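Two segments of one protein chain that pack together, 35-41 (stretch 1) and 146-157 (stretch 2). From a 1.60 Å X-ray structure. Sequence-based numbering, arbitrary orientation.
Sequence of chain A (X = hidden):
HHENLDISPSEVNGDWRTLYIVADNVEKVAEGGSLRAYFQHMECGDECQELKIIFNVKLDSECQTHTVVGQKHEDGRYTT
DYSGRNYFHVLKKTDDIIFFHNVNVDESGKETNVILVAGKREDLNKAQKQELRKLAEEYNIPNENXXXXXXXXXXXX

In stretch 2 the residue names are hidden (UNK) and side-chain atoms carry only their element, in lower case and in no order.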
# COMPACT_ATOMS: atom_id res chain seq x y z
N LEU A 35 -8.77 0.04 4.65
CA LEU A 35 -7.49 -0.09 3.97
C LEU A 35 -7.35 0.78 2.70
O LEU A 35 -6.39 0.55 1.91
CB LEU A 35 -7.23 -1.58 3.70
CG LEU A 35 -7.35 -2.51 4.91
CD1 LEU A 35 -7.03 -3.95 4.53
CD2 LEU A 35 -6.44 -2.01 6.02
N ARG A 36 -8.28 1.67 2.48
CA ARG A 36 -8.19 2.54 1.27
C ARG A 36 -7.28 3.71 1.62
O ARG A 36 -7.73 4.83 1.87
CB ARG A 36 -9.53 3.04 0.83
CG ARG A 36 -9.54 3.74 -0.51
CD ARG A 36 -10.88 4.21 -0.88
NE ARG A 36 -10.90 4.91 -2.19
CZ ARG A 36 -11.13 4.31 -3.38
NH1 ARG A 36 -11.35 3.00 -3.49
NH2 ARG A 36 -11.23 5.09 -4.49
N ALA A 37 -5.98 3.43 1.55
CA ALA A 37 -4.97 4.36 2.02
C ALA A 37 -4.38 5.12 0.87
O ALA A 37 -3.83 4.50 -0.09
CB ALA A 37 -3.85 3.59 2.64
N TYR A 38 -4.49 6.44 0.96
CA TYR A 38 -3.93 7.38 -0.04
C TYR A 38 -2.55 7.81 0.51
O TYR A 38 -2.46 8.66 1.41
CB TYR A 38 -4.79 8.58 -0.21
CG TYR A 38 -6.15 8.35 -0.85
CD1 TYR A 38 -7.24 7.88 -0.10
CD2 TYR A 38 -6.34 8.57 -2.23
CE1 TYR A 38 -8.50 7.66 -0.74
CE2 TYR A 38 -7.56 8.36 -2.83
CZ TYR A 38 -8.63 7.90 -2.08
OH TYR A 38 -9.87 7.71 -2.66
N PHE A 39 -1.48 7.16 0.02
CA PHE A 39 -0.15 7.46 0.58
C PHE A 39 0.15 8.92 0.40
O PHE A 39 -0.30 9.57 -0.55
CB PHE A 39 0.93 6.63 -0.14
CG PHE A 39 1.14 5.23 0.49
CD1 PHE A 39 0.13 4.52 1.09
CD2 PHE A 39 2.37 4.62 0.40
CE1 PHE A 39 0.35 3.24 1.67
CE2 PHE A 39 2.57 3.35 0.95
CZ PHE A 39 1.57 2.67 1.56
N GLN A 40 0.94 9.43 1.34
CA GLN A 40 1.55 10.74 1.24
C GLN A 40 3.06 10.72 1.30
O GLN A 40 3.74 11.49 0.59
CB GLN A 40 0.95 11.62 2.34
CG GLN A 40 1.44 13.08 2.28
CD GLN A 40 0.70 13.93 3.27
OE1 GLN A 40 1.17 14.17 4.40
NE2 GLN A 40 -0.46 14.39 2.86
N HIS A 41 3.65 9.93 2.21
CA HIS A 41 5.09 10.02 2.46
C HIS A 41 5.58 8.77 3.10
O HIS A 41 4.84 8.12 3.85
CB HIS A 41 5.35 11.22 3.41
CG HIS A 41 6.78 11.67 3.50
ND1 HIS A 41 7.66 11.14 4.44
CD2 HIS A 41 7.51 12.57 2.76
CE1 HIS A 41 8.86 11.70 4.26
NE2 HIS A 41 8.79 12.58 3.30
N UNK A 146 -10.19 -4.24 -8.26
CA UNK A 146 -9.18 -3.21 -8.35
C UNK A 146 -9.73 -1.81 -8.24
O UNK A 146 -10.74 -1.49 -8.86
c UNK A 146 -7.43 -2.20 -9.87
o UNK A 146 -7.81 -4.54 -9.81
c UNK A 146 -8.49 -3.28 -9.70
N UNK A 147 -9.09 -0.99 -7.38
CA UNK A 147 -9.48 0.40 -7.18
C UNK A 147 -8.38 1.31 -7.67
O UNK A 147 -7.23 1.16 -7.31
c UNK A 147 -11.96 -0.16 -5.25
c UNK A 147 -9.59 0.66 -5.64
c UNK A 147 -10.47 -0.29 -4.92
n UNK A 147 -12.62 -1.30 -5.62
o UNK A 147 -12.50 0.93 -5.18
N UNK A 148 -8.72 2.24 -8.57
CA UNK A 148 -7.86 3.28 -9.04
C UNK A 148 -8.11 4.48 -8.17
O UNK A 148 -9.22 5.02 -8.17
n UNK A 148 -5.82 5.86 -12.03
c UNK A 148 -7.40 4.61 -11.15
c UNK A 148 -6.97 6.22 -12.59
c UNK A 148 -6.08 4.87 -11.10
c UNK A 148 -8.25 3.59 -10.46
n UNK A 148 -7.93 5.44 -12.11
N UNK A 149 -7.12 4.90 -7.42
CA UNK A 149 -7.27 5.98 -6.46
C UNK A 149 -6.96 7.36 -7.00
O UNK A 149 -7.32 8.38 -6.35
c UNK A 149 -6.39 4.82 -2.85
c UNK A 149 -7.21 4.96 -4.07
c UNK A 149 -6.46 5.72 -5.17
c UNK A 149 -7.68 3.59 -4.55
N UNK A 150 -6.28 7.48 -8.13
CA UNK A 150 -5.84 8.79 -8.59
C UNK A 150 -6.95 9.83 -8.70
O UNK A 150 -6.77 10.98 -8.22
c UNK A 150 -5.05 8.65 -9.89
c UNK A 150 -4.76 10.03 -10.49
c UNK A 150 -3.78 7.87 -9.63
N UNK A 151 -8.10 9.45 -9.26
CA UNK A 151 -9.12 10.50 -9.45
C UNK A 151 -9.75 11.08 -8.21
O UNK A 151 -10.28 12.18 -8.23
c UNK A 151 -9.51 8.64 -10.89
c UNK A 151 -10.21 9.78 -10.24
c UNK A 151 -8.53 8.19 -9.89
N UNK A 152 -9.63 10.38 -7.11
CA UNK A 152 -10.12 10.86 -5.81
C UNK A 152 -9.02 11.24 -4.82
O UNK A 152 -9.27 11.47 -3.64
c UNK A 152 -12.27 9.58 -5.98
o UNK A 152 -10.41 8.58 -4.97
c UNK A 152 -11.04 9.83 -5.13
N UNK A 153 -7.77 11.32 -5.29
CA UNK A 153 -6.66 11.66 -4.41
C UNK A 153 -6.55 13.15 -4.36
O UNK A 153 -6.00 13.83 -5.28
c UNK A 153 -5.38 11.05 -4.97
o UNK A 153 -4.29 12.17 -3.18
c UNK A 153 -4.15 11.33 -4.07
o UNK A 153 -3.08 10.78 -4.33
N UNK A 154 -7.13 13.70 -3.32
CA UNK A 154 -7.12 15.12 -3.12
C UNK A 154 -6.41 15.59 -1.88
O UNK A 154 -6.46 16.80 -1.60
c UNK A 154 -9.33 15.33 -4.29
o UNK A 154 -9.24 14.93 -1.90
c UNK A 154 -8.57 15.62 -3.00
N UNK A 155 -5.80 14.70 -1.09
CA UNK A 155 -5.21 15.10 0.18
C UNK A 155 -3.72 15.49 0.16
O UNK A 155 -3.16 15.82 1.23
s UNK A 155 -7.13 13.63 1.50
c UNK A 155 -5.37 14.00 1.18
N UNK A 156 -3.09 15.46 -1.01
CA UNK A 156 -1.66 15.74 -1.08
C UNK A 156 -1.37 17.06 -1.72
O UNK A 156 -0.26 17.55 -1.60
c UNK A 156 -0.82 13.34 -1.12
c UNK A 156 -0.93 14.66 -1.87
o UNK A 156 -0.92 13.29 0.09
n UNK A 156 -0.51 12.22 -1.86
N UNK A 157 -2.35 17.64 -2.38
CA UNK A 157 -2.11 18.77 -3.24
C UNK A 157 -1.99 20.11 -2.47
O UNK A 157 -1.20 20.99 -2.77
OXT UNK A 157 -2.68 20.36 -1.51
c UNK A 157 -4.60 19.04 -3.62
c UNK A 157 -5.74 18.83 -4.62
c UNK A 157 -3.24 18.84 -4.25
n UNK A 157 -6.97 19.19 -4.23
o UNK A 157 -5.51 18.34 -5.74
O HOH W 1 -11.50 3.56 -6.88
O HOH W 2 -2.62 11.37 1.12
O HOH W 3 -2.27 8.87 -2.45

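Position 146 has three side-chain atoms, a carbon carrying one oxygen and one carbon. That is threonine, T146, out of reach of stretch 1, its hydroxyl hydrogen-bonded elsewhere in the structure.

Position 147 has three carbons in a chain, the last carrying an oxygen and a nitrogen; the oxygen at 147 lies 2.9 Å from R36 NH1. A primary amide on this chain is glutamine, Q147. Its two m torsions fold the chain so that OE1 meets the guanidinium near its plane, where the N-H groups lie, and accepts a hydrogen bond from NH1.

At 148, one carbon leads to a five-membered ring of three carbons and two nitrogens, a histidine. H148 is exposed and its CA-to-CB bond points away, so it is the backbone that serves the contact: water 1 accepts from R36 NH2 (2.9 Å) and donates to H148 O (3.0 Å).

Position 149 shows four carbons forked at the second, with no polar atom. One terminal carbon of 149 lies 3.7 Å from the centroid of the Y38 ring, almost on the ring normal; the other lies over a face of the guanidinium, 3.7 Å from R36 CZ. This is leucine, L149, buried, its forked end letting CD2 make a CH-pi contact with the ring while CD1 meets the guanidinium.

Position 150 has one carbon bearing two more, a valine; V150 points away and touches nothing here. At 151 three carbons close a ring onto the backbone nitrogen, which makes it proline, P151. The two form a short 3-10 segment.

Position 152 again has a carbon carrying one oxygen and one carbon, and the oxygen approaches the edge of the Y38 ring. This is threonine, T152. Its short side chain, in the p rotamer, brings T152 OG1 to 2.5 Å from Y38 OH, a short hydrogen bond in which either hydroxyl could be the donor.

At 153 two carbons end in two oxygens, and CB of 153 packs 3.8 Å from Y38 CD2. The carboxylate makes it aspartate, D153, whose charge suits a water: water 3 donates both to D153 OD2 and to F39 O, each at 2.8 Å.

Position 154, a carbon with one oxygen and one carbon, is threonine, T154, small and polar as suits an exposed site. Position 155 has one carbon and one sulfur, so it is cysteine, C155, bonded covalently to a group elsewhere in the structure.

Position 156 has two carbons, the second carrying a nitrogen, 3.0 Å from F39 O, and an oxygen, 3.0 Å from Q40 NE2. It is asparagine, N156, whose amide gives through ND2, nearly straight, and receives through OD1.

Position 157, three carbons ending in oxygen and nitrogen, is glutamine Q157, the C-terminal residue, out of reach.

The contact centres on L149, against the Y38 ring and the charged R36 guanidinium, with hydrogen bonds from Q147, T152 and N156 around it. Waters bridge the stretches, which bury 507 Å² between them, both sides summed.

Stretch 2, residues 146-157: TQHLVPTDTCNQ
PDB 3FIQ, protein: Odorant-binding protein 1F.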